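Local coordinates for protein cysteine S-methyltransferase NleE (PDB 4R29) that probably methylates a cysteine in the zinc fingers of host TAB2 and TAB3, using S-adenosylmethionine, and so shuts down NF-kappa-B activation, at residues V63-R68 / Y118-H123; S71-M76 / C126-I131. The protein carries 1 engineered substitution. All blocks are in the same frame, centred on the assembly; numbering follows the deposited sequence.

Contact 1: residues V63-R68 / Y118-H123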
ATOM      1  N   VAL A  63     -15.905  -3.075  13.474  1.00 42.55           N
ATOM      2  CA  VAL A  63     -16.975  -2.105  13.234  1.00 40.09           C
ATOM      3  C   VAL A  63     -16.712  -0.749  13.889  1.00 41.28           C
ATOM      4  O   VAL A  63     -16.686   0.273  13.210  1.00 39.99           O
ATOM      5  CB  VAL A  63     -18.348  -2.637  13.694  1.00 47.79           C
ATOM      6  CG1 VAL A  63     -19.411  -1.550  13.549  1.00 46.14           C
ATOM      7  CG2 VAL A  63     -18.740  -3.877  12.899  1.00 44.53           C
ATOM      8  N   ASN A  64     -16.506  -0.734  15.202  1.00 42.15           N
ATOM      9  CA  ASN A  64     -16.310   0.534  15.900  1.00 45.16           C
ATOM     10  C   ASN A  64     -14.958   1.182  15.613  1.00 42.40           C
ATOM     11  O   ASN A  64     -14.836   2.412  15.606  1.00 43.70           O
ATOM     12  CB  ASN A  64     -16.518   0.384  17.410  1.00 47.47           C
ATOM     13  CG  ASN A  64     -17.935  -0.034  17.767  1.00 49.03           C
ATOM     14  OD1 ASN A  64     -18.164  -0.648  18.811  1.00 49.77           O
ATOM     15  ND2 ASN A  64     -18.891   0.282  16.892  1.00 42.10           N
ATOM     16  N   GLU A  65     -13.936   0.362  15.400  1.00 41.70           N
ATOM     17  CA  GLU A  65     -12.634   0.900  15.048  1.00 38.22           C
ATOM     18  C   GLU A  65     -12.740   1.528  13.664  1.00 36.29           C
ATOM     19  O   GLU A  65     -12.277   2.645  13.448  1.00 35.02           O
ATOM     20  CB  GLU A  65     -11.560  -0.185  15.072  1.00 37.55           C
ATOM     21  CG  GLU A  65     -10.153   0.304  14.728  1.00 32.93           C
ATOM     22  CD  GLU A  65      -9.614   1.335  15.709  1.00 39.35           C
ATOM     23  OE1 GLU A  65     -10.361   1.741  16.631  1.00 41.38           O
ATOM     24  OE2 GLU A  65      -8.434   1.745  15.554  1.00 34.25           O
ATOM     25  N   LYS A  66     -13.369   0.823  12.731  1.00 31.26           N
ATOM     26  CA  LYS A  66     -13.491   1.352  11.383  1.00 33.94           C
ATOM     27  C   LYS A  66     -14.213   2.700  11.364  1.00 35.69           C
ATOM     28  O   LYS A  66     -13.787   3.629  10.678  1.00 33.40           O
ATOM     29  CB  LYS A  66     -14.202   0.376  10.446  1.00 32.95           C
ATOM     30  CG  LYS A  66     -14.302   0.911   9.015  1.00 29.23           C
ATOM     31  CD  LYS A  66     -15.119  -0.000   8.122  1.00 33.50           C
ATOM     32  CE  LYS A  66     -15.935   0.810   7.108  1.00 40.11           C
ATOM     33  NZ  LYS A  66     -16.937  -0.026   6.373  1.00 48.72           N
ATOM     34  N   ALA A  67     -15.307   2.805  12.109  1.00 36.10           N
ATOM     35  CA  ALA A  67     -16.075   4.044  12.127  1.00 31.51           C
ATOM     36  C   ALA A  67     -15.244   5.179  12.695  1.00 31.72           C
ATOM     37  O   ALA A  67     -15.280   6.286  12.164  1.00 28.73           O
ATOM     38  CB  ALA A  67     -17.371   3.876  12.906  1.00 29.20           C
ATOM     39  N   ARG A  68     -14.490   4.909  13.766  1.00 32.94           N
ATOM     40  CA  ARG A  68     -13.599   5.925  14.345  1.00 32.20           C
ATOM     41  C   ARG A  68     -12.503   6.362  13.361  1.00 31.04           C
ATOM     42  O   ARG A  68     -12.235   7.551  13.188  1.00 32.94           O
ATOM     43  CB  ARG A  68     -12.949   5.440  15.650  1.00 35.02           C
ATOM     44  CG  ARG A  68     -13.849   5.517  16.887  1.00 39.33           C
ATOM     45  CD  ARG A  68     -13.087   5.164  18.173  1.00 41.20           C
ATOM     46  NE  ARG A  68     -12.471   3.836  18.104  1.00 44.50           N
ATOM     47  CZ  ARG A  68     -13.016   2.726  18.597  1.00 44.64           C
ATOM     48  NH1 ARG A  68     -14.192   2.775  19.212  1.00 44.77           N
ATOM     49  NH2 ARG A  68     -12.385   1.562  18.478  1.00 42.46           N
ATOM     50  N   TYR A 118      -8.703  -7.510   6.600  1.00 31.48           N
ATOM     51  CA  TYR A 118      -9.736  -6.976   7.504  1.00 31.43           C
ATOM     52  C   TYR A 118      -9.274  -5.749   8.273  1.00 29.68           C
ATOM     53  O   TYR A 118      -9.975  -5.253   9.162  1.00 31.03           O
ATOM     54  CB  TYR A 118     -10.265  -8.059   8.458  1.00 32.56           C
ATOM     55  CG  TYR A 118     -10.998  -9.130   7.695  1.00 35.62           C
ATOM     56  CD1 TYR A 118     -12.342  -8.981   7.374  1.00 33.29           C
ATOM     57  CD2 TYR A 118     -10.329 -10.260   7.230  1.00 35.80           C
ATOM     58  CE1 TYR A 118     -13.006  -9.942   6.645  1.00 37.90           C
ATOM     59  CE2 TYR A 118     -10.988 -11.226   6.492  1.00 37.59           C
ATOM     60  CZ  TYR A 118     -12.327 -11.062   6.203  1.00 39.19           C
ATOM     61  OH  TYR A 118     -12.994 -12.021   5.476  1.00 47.72           O
ATOM     62  N   ASN A 119      -8.097  -5.253   7.910  1.00 26.32           N
ATOM     63  CA  ASN A 119      -7.616  -4.004   8.455  1.00 24.89           C
ATOM     64  C   ASN A 119      -8.682  -2.920   8.331  1.00 25.01           C
ATOM     65  O   ASN A 119      -9.123  -2.619   7.227  1.00 21.97           O
ATOM     66  CB  ASN A 119      -6.345  -3.567   7.733  1.00 24.57           C
ATOM     67  CG  ASN A 119      -5.705  -2.364   8.378  1.00 24.85           C
ATOM     68  OD1 ASN A 119      -4.985  -2.489   9.375  1.00 29.40           O
ATOM     69  ND2 ASN A 119      -5.963  -1.188   7.821  1.00 22.62           N
ATOM     70  N   PRO A 120      -9.105  -2.340   9.473  1.00 25.68           N
ATOM     71  CA  PRO A 120     -10.106  -1.272   9.535  1.00 25.89           C
ATOM     72  C   PRO A 120      -9.751  -0.020   8.729  1.00 22.84           C
ATOM     73  O   PRO A 120     -10.637   0.517   8.078  1.00 22.72           O
ATOM     74  CB  PRO A 120     -10.177  -0.955  11.030  1.00 27.92           C
ATOM     75  CG  PRO A 120      -9.856  -2.249  11.672  1.00 30.59           C
ATOM     76  CD  PRO A 120      -8.781  -2.852  10.813  1.00 25.01           C
ATOM     77  N   ASP A 121      -8.498   0.433   8.777  1.00 20.65           N
ATOM     78  CA  ASP A 121      -8.070   1.600   8.004  1.00 21.83           C
ATOM     79  C   ASP A 121      -8.266   1.367   6.509  1.00 22.81           C
ATOM     80  O   ASP A 121      -8.688   2.251   5.780  1.00 21.46           O
ATOM     81  CB  ASP A 121      -6.587   1.899   8.254  1.00 19.69           C
ATOM     82  CG  ASP A 121      -6.349   2.630   9.546  1.00 24.82           C
ATOM     83  OD1 ASP A 121      -7.320   2.890  10.279  1.00 25.81           O
ATOM     84  OD2 ASP A 121      -5.182   2.950   9.831  1.00 27.86           O
ATOM     85  N   LEU A 122      -7.908   0.174   6.054  1.00 22.98           N
ATOM     86  CA  LEU A 122      -7.999  -0.148   4.644  1.00 25.38           C
ATOM     87  C   LEU A 122      -9.464  -0.026   4.209  1.00 23.89           C
ATOM     88  O   LEU A 122      -9.764   0.515   3.146  1.00 21.36           O
ATOM     89  CB  LEU A 122      -7.440  -1.560   4.377  1.00 20.28           C
ATOM     90  CG  LEU A 122      -7.693  -2.141   2.978  1.00 25.27           C
ATOM     91  CD1 LEU A 122      -7.142  -1.200   1.878  1.00 18.94           C
ATOM     92  CD2 LEU A 122      -7.164  -3.598   2.808  1.00 19.90           C
ATOM     93  N   HIS A 123     -10.376  -0.530   5.039  1.00 23.45           N
ATOM     94  CA  HIS A 123     -11.796  -0.462   4.704  1.00 26.85           C
ATOM     95  C   HIS A 123     -12.321   0.972   4.728  1.00 23.04           C
ATOM     96  O   HIS A 123     -13.080   1.368   3.852  1.00 22.68           O
ATOM     97  CB  HIS A 123     -12.619  -1.411   5.589  1.00 26.63           C
ATOM     98  CG  HIS A 123     -12.455  -2.846   5.208  1.00 27.15           C
ATOM     99  ND1 HIS A 123     -11.325  -3.576   5.521  1.00 26.81           N
ATOM    100  CD2 HIS A 123     -13.237  -3.669   4.468  1.00 31.84           C
ATOM    101  CE1 HIS A 123     -11.433  -4.791   5.014  1.00 27.49           C
ATOM    102  NE2 HIS A 123     -12.581  -4.876   4.374  1.00 32.06           N
TER
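Lys66 and Pro120 bring the two backbones within 4.7 Å, CA to CA, where a turn in the middle of helix 59-76 meets the first turn of helix 120-125. Pro120, in the opening turn just after the N-cap residue Asn119, points its ring at the longer helix, and its small size is consistent with so close an approach. Glu65 crosses the pyrrolidine ring at a slant, its CG lying 3.9 Å from CB of Pro120, while its carboxylate bends to its own helix, one turn on. There Arg68 NH2 forms a salt bridge of 2.7 Å with Glu65 OE1, nearly in the guanidinium plane, and a second one with Glu60. Lys66 takes a separate course: with CG anti to the backbone N (chi1 -178°), the chain passes the carbonyl of Pro120 and lays CD 3.8 Å from CB of His123, crossing that side chain at about a right angle, and its ammonium group goes on to a salt bridge with Glu127. The imidazole itself leads away, held by a nearly straight 2.9 Å bond from His123 ND1 to Asn119 O. That oxygen also accepts His123 N, so two bonds tie the helix start together. Around this packing, Phe62 meets the His123 ring edge-to-face, Tyr46 touches Pro120, and Ile26 of helix 22-26 lies against His123.

Contact 2: residues S71-M76 / C126-I131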
ATOM      1  N   SER A  71     -14.019   8.525  10.492  1.00 26.14           N
ATOM      2  CA  SER A  71     -14.251   9.913  10.884  1.00 27.39           C
ATOM      3  C   SER A  71     -12.964  10.700  10.796  1.00 25.16           C
ATOM      4  O   SER A  71     -12.935  11.812  10.270  1.00 25.29           O
ATOM      5  CB  SER A  71     -14.772   9.991  12.318  1.00 29.25           C
ATOM      6  OG  SER A  71     -16.074   9.454  12.382  1.00 34.19           O
ATOM      7  N   TYR A  72     -11.909  10.127  11.357  1.00 24.73           N
ATOM      8  CA  TYR A  72     -10.585  10.722  11.283  1.00 25.79           C
ATOM      9  C   TYR A  72     -10.226  11.038   9.824  1.00 24.39           C
ATOM     10  O   TYR A  72      -9.737  12.121   9.530  1.00 24.97           O
ATOM     11  CB  TYR A  72      -9.570   9.770  11.921  1.00 26.61           C
ATOM     12  CG  TYR A  72      -8.108  10.025  11.593  1.00 31.54           C
ATOM     13  CD1 TYR A  72      -7.591  11.308  11.535  1.00 36.65           C
ATOM     14  CD2 TYR A  72      -7.238   8.976  11.380  1.00 33.73           C
ATOM     15  CE1 TYR A  72      -6.245  11.536  11.255  1.00 33.34           C
ATOM     16  CE2 TYR A  72      -5.904   9.191  11.102  1.00 35.48           C
ATOM     17  CZ  TYR A  72      -5.412  10.470  11.041  1.00 31.89           C
ATOM     18  OH  TYR A  72      -4.075  10.671  10.771  1.00 33.24           O
ATOM     19  N   MET A  73     -10.476  10.097   8.917  1.00 20.89           N
ATOM     20  CA  MET A  73     -10.129  10.286   7.509  1.00 20.64           C
ATOM     21  C   MET A  73     -10.951  11.385   6.829  1.00 21.32           C
ATOM     22  O   MET A  73     -10.444  12.157   5.999  1.00 18.68           O
ATOM     23  CB  MET A  73     -10.277   8.971   6.748  1.00 17.98           C
ATOM     24  CG  MET A  73      -9.207   7.943   7.096  1.00 22.39           C
ATOM     25  SD  MET A  73      -9.501   6.389   6.243  1.00 22.14           S
ATOM     26  CE  MET A  73      -8.152   5.377   6.866  1.00 21.02           C
ATOM     27  N   LYS A  74     -12.222  11.453   7.197  1.00 22.23           N
ATOM     28  CA  LYS A  74     -13.141  12.432   6.629  1.00 21.42           C
ATOM     29  C   LYS A  74     -12.748  13.834   7.045  1.00 22.78           C
ATOM     30  O   LYS A  74     -12.821  14.765   6.250  1.00 23.69           O
ATOM     31  CB  LYS A  74     -14.573  12.113   7.051  1.00 23.90           C
ATOM     32  CG  LYS A  74     -15.176  10.928   6.302  1.00 26.00           C
ATOM     33  CD  LYS A  74     -16.640  10.731   6.678  1.00 29.40           C
ATOM     34  CE  LYS A  74     -16.791  10.476   8.177  1.00 28.76           C
ATOM     35  NZ  LYS A  74     -18.232  10.360   8.550  1.00 29.68           N
ATOM     36  N   THR A  75     -12.306  13.976   8.292  1.00 21.66           N
ATOM     37  CA  THR A  75     -11.792  15.248   8.768  1.00 23.44           C
ATOM     38  C   THR A  75     -10.556  15.681   7.962  1.00 26.00           C
ATOM     39  O   THR A  75     -10.433  16.849   7.583  1.00 25.24           O
ATOM     40  CB  THR A  75     -11.460  15.203  10.295  1.00 26.13           C
ATOM     41  OG1 THR A  75     -12.614  14.764  11.039  1.00 23.19           O
ATOM     42  CG2 THR A  75     -11.045  16.599  10.797  1.00 24.86           C
ATOM     43  N   MET A  76      -9.644  14.743   7.694  1.00 22.27           N
ATOM     44  CA  MET A  76      -8.403  15.092   6.998  1.00 19.24           C
ATOM     45  C   MET A  76      -8.570  15.109   5.478  1.00 20.92           C
ATOM     46  O   MET A  76      -7.705  15.585   4.763  1.00 21.57           O
ATOM     47  CB  MET A  76      -7.280  14.128   7.375  1.00 23.19           C
ATOM     48  CG  MET A  76      -7.011  14.023   8.872  1.00 25.45           C
ATOM     49  SD  MET A  76      -6.768  15.643   9.606  1.00 26.63           S
ATOM     50  CE  MET A  76      -5.433  16.324   8.615  1.00 23.75           C
ATOM     51  N   CYS A 126     -11.219   3.081   1.571  1.00 20.17           N
ATOM     52  CA  CYS A 126     -11.978   2.766   0.368  1.00 24.10           C
ATOM     53  C   CYS A 126     -13.343   3.439   0.279  1.00 26.25           C
ATOM     54  O   CYS A 126     -13.989   3.399  -0.776  1.00 25.11           O
ATOM     55  CB  CYS A 126     -12.157   1.258   0.263  1.00 24.70           C
ATOM     56  SG  CYS A 126     -10.646   0.431  -0.214  1.00 27.81           S
ATOM     57  N   GLU A 127     -13.775   4.054   1.380  1.00 20.98           N
ATOM     58  CA  GLU A 127     -15.058   4.744   1.399  1.00 27.08           C
ATOM     59  C   GLU A 127     -14.954   6.266   1.208  1.00 22.82           C
ATOM     60  O   GLU A 127     -15.955   6.964   1.303  1.00 26.89           O
ATOM     61  CB  GLU A 127     -15.844   4.390   2.674  1.00 26.66           C
ATOM     62  CG  GLU A 127     -16.035   2.878   2.881  1.00 29.83           C
ATOM     63  CD  GLU A 127     -16.825   2.529   4.156  1.00 38.28           C
ATOM     64  OE1 GLU A 127     -16.952   3.392   5.056  1.00 33.36           O
ATOM     65  OE2 GLU A 127     -17.316   1.380   4.262  1.00 43.61           O
ATOM     66  N   LEU A 128     -13.758   6.773   0.926  1.00 23.02           N
ATOM     67  CA  LEU A 128     -13.564   8.207   0.682  1.00 21.50           C
ATOM     68  C   LEU A 128     -13.762   8.583  -0.790  1.00 21.28           C
ATOM     69  O   LEU A 128     -13.415   7.812  -1.682  1.00 23.03           O
ATOM     70  CB  LEU A 128     -12.167   8.632   1.130  1.00 21.08           C
ATOM     71  CG  LEU A 128     -11.854   8.500   2.622  1.00 22.09           C
ATOM     72  CD1 LEU A 128     -10.346   8.556   2.862  1.00 17.14           C
ATOM     73  CD2 LEU A 128     -12.603   9.568   3.450  1.00 21.31           C
ATOM     74  N   PRO A 129     -14.301   9.781  -1.057  1.00 22.35           N
ATOM     75  CA  PRO A 129     -14.566  10.079  -2.473  1.00 22.71           C
ATOM     76  C   PRO A 129     -13.259  10.164  -3.267  1.00 24.96           C
ATOM     77  O   PRO A 129     -12.280  10.739  -2.766  1.00 21.69           O
ATOM     78  CB  PRO A 129     -15.265  11.452  -2.441  1.00 19.22           C
ATOM     79  CG  PRO A 129     -15.675  11.675  -0.974  1.00 18.77           C
ATOM     80  CD  PRO A 129     -14.649  10.908  -0.167  1.00 19.08           C
ATOM     81  N   ASP A 130     -13.257   9.578  -4.466  1.00 21.05           N
ATOM     82  CA  ASP A 130     -12.133   9.643  -5.405  1.00 26.08           C
ATOM     83  C   ASP A 130     -10.849   8.994  -4.879  1.00 25.96           C
ATOM     84  O   ASP A 130      -9.763   9.263  -5.382  1.00 23.39           O
ATOM     85  CB  ASP A 130     -11.853  11.083  -5.807  1.00 26.85           C
ATOM     86  CG  ASP A 130     -13.111  11.818  -6.225  1.00 32.43           C
ATOM     87  OD1 ASP A 130     -13.716  11.405  -7.239  1.00 32.49           O
ATOM     88  OD2 ASP A 130     -13.495  12.791  -5.531  1.00 32.35           O
ATOM     89  N   ILE A 131     -10.987   8.154  -3.859  1.00 21.63           N
ATOM     90  CA  ILE A 131      -9.868   7.415  -3.307  1.00 24.86           C
ATOM     91  C   ILE A 131      -9.940   5.949  -3.745  1.00 24.41           C
ATOM     92  O   ILE A 131     -10.880   5.239  -3.387  1.00 23.05           O
ATOM     93  CB  ILE A 131      -9.867   7.496  -1.771  1.00 23.87           C
ATOM     94  CG1 ILE A 131      -9.833   8.958  -1.322  1.00 22.07           C
ATOM     95  CG2 ILE A 131      -8.685   6.749  -1.204  1.00 18.67           C
ATOM     96  CD1 ILE A 131      -8.589   9.680  -1.748  1.00 19.50           C
TER
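Leu128 and Met73 both hold CG anti to the carbonyl carbon (chi1 -63° and -71°), and from these torsions the leucine fork reaches the root of the methionine side chain. The arrangement is a loop-on-helix packing in this Rossmann-like fold: Leu128 opens a type II beta turn that leads into strand 131-137, and it points at the last turns of helix 59-76. Since the nearest CA atoms, of Lys74 and Leu128, are 7.3 Å apart, side chains alone bridge the gap. Both methyls touch CB of Met73, CD1 the closer at 3.9 Å, and CD2 also rests on CG of Lys74, whose ammonium end leads away. The methionine crosses the leucine at about a right angle before running on, extended beyond CG, toward helix 120-125, where it touches Ala124 and Leu125. Ile103 of helix 95-103 touches both Met73 and Leu128, and Phe70 adds an aromatic neighbour to the leucine, so the contact is buried although Lys74 itself is exposed. The turn is closed by a backbone bond from Ile131 N to Leu128 O. Within the apolar pair, Met73 SD also approaches the leucine, lying 4.1 Å from Leu128 CD1.

Contacts 1 and 2 both use helix 59-76, at successive places along it. Its middle meets the start of helix 120-125 in contact 1; its end meets the loop leading to strand 131-137 in contact 2, with centres 12 Å apart. The order along the chain is 63-68, 71-76, 118-123, 126-131, so the segments alternate, and each contact joins parts 50 residues apart. A salt bridge between Lys66 NZ and Glu127 OE2, at 2.6 Å, joins the contacts directly, and Met73 CE packs on Asp121 O. Together they pack the helix on helix 120-125 and on the loop before an outermost strand of the three-stranded sheet; the side chain of Met73 is about 14 Å from the bound S-adenosylmethionine, so this is structural packing away from the cofactor.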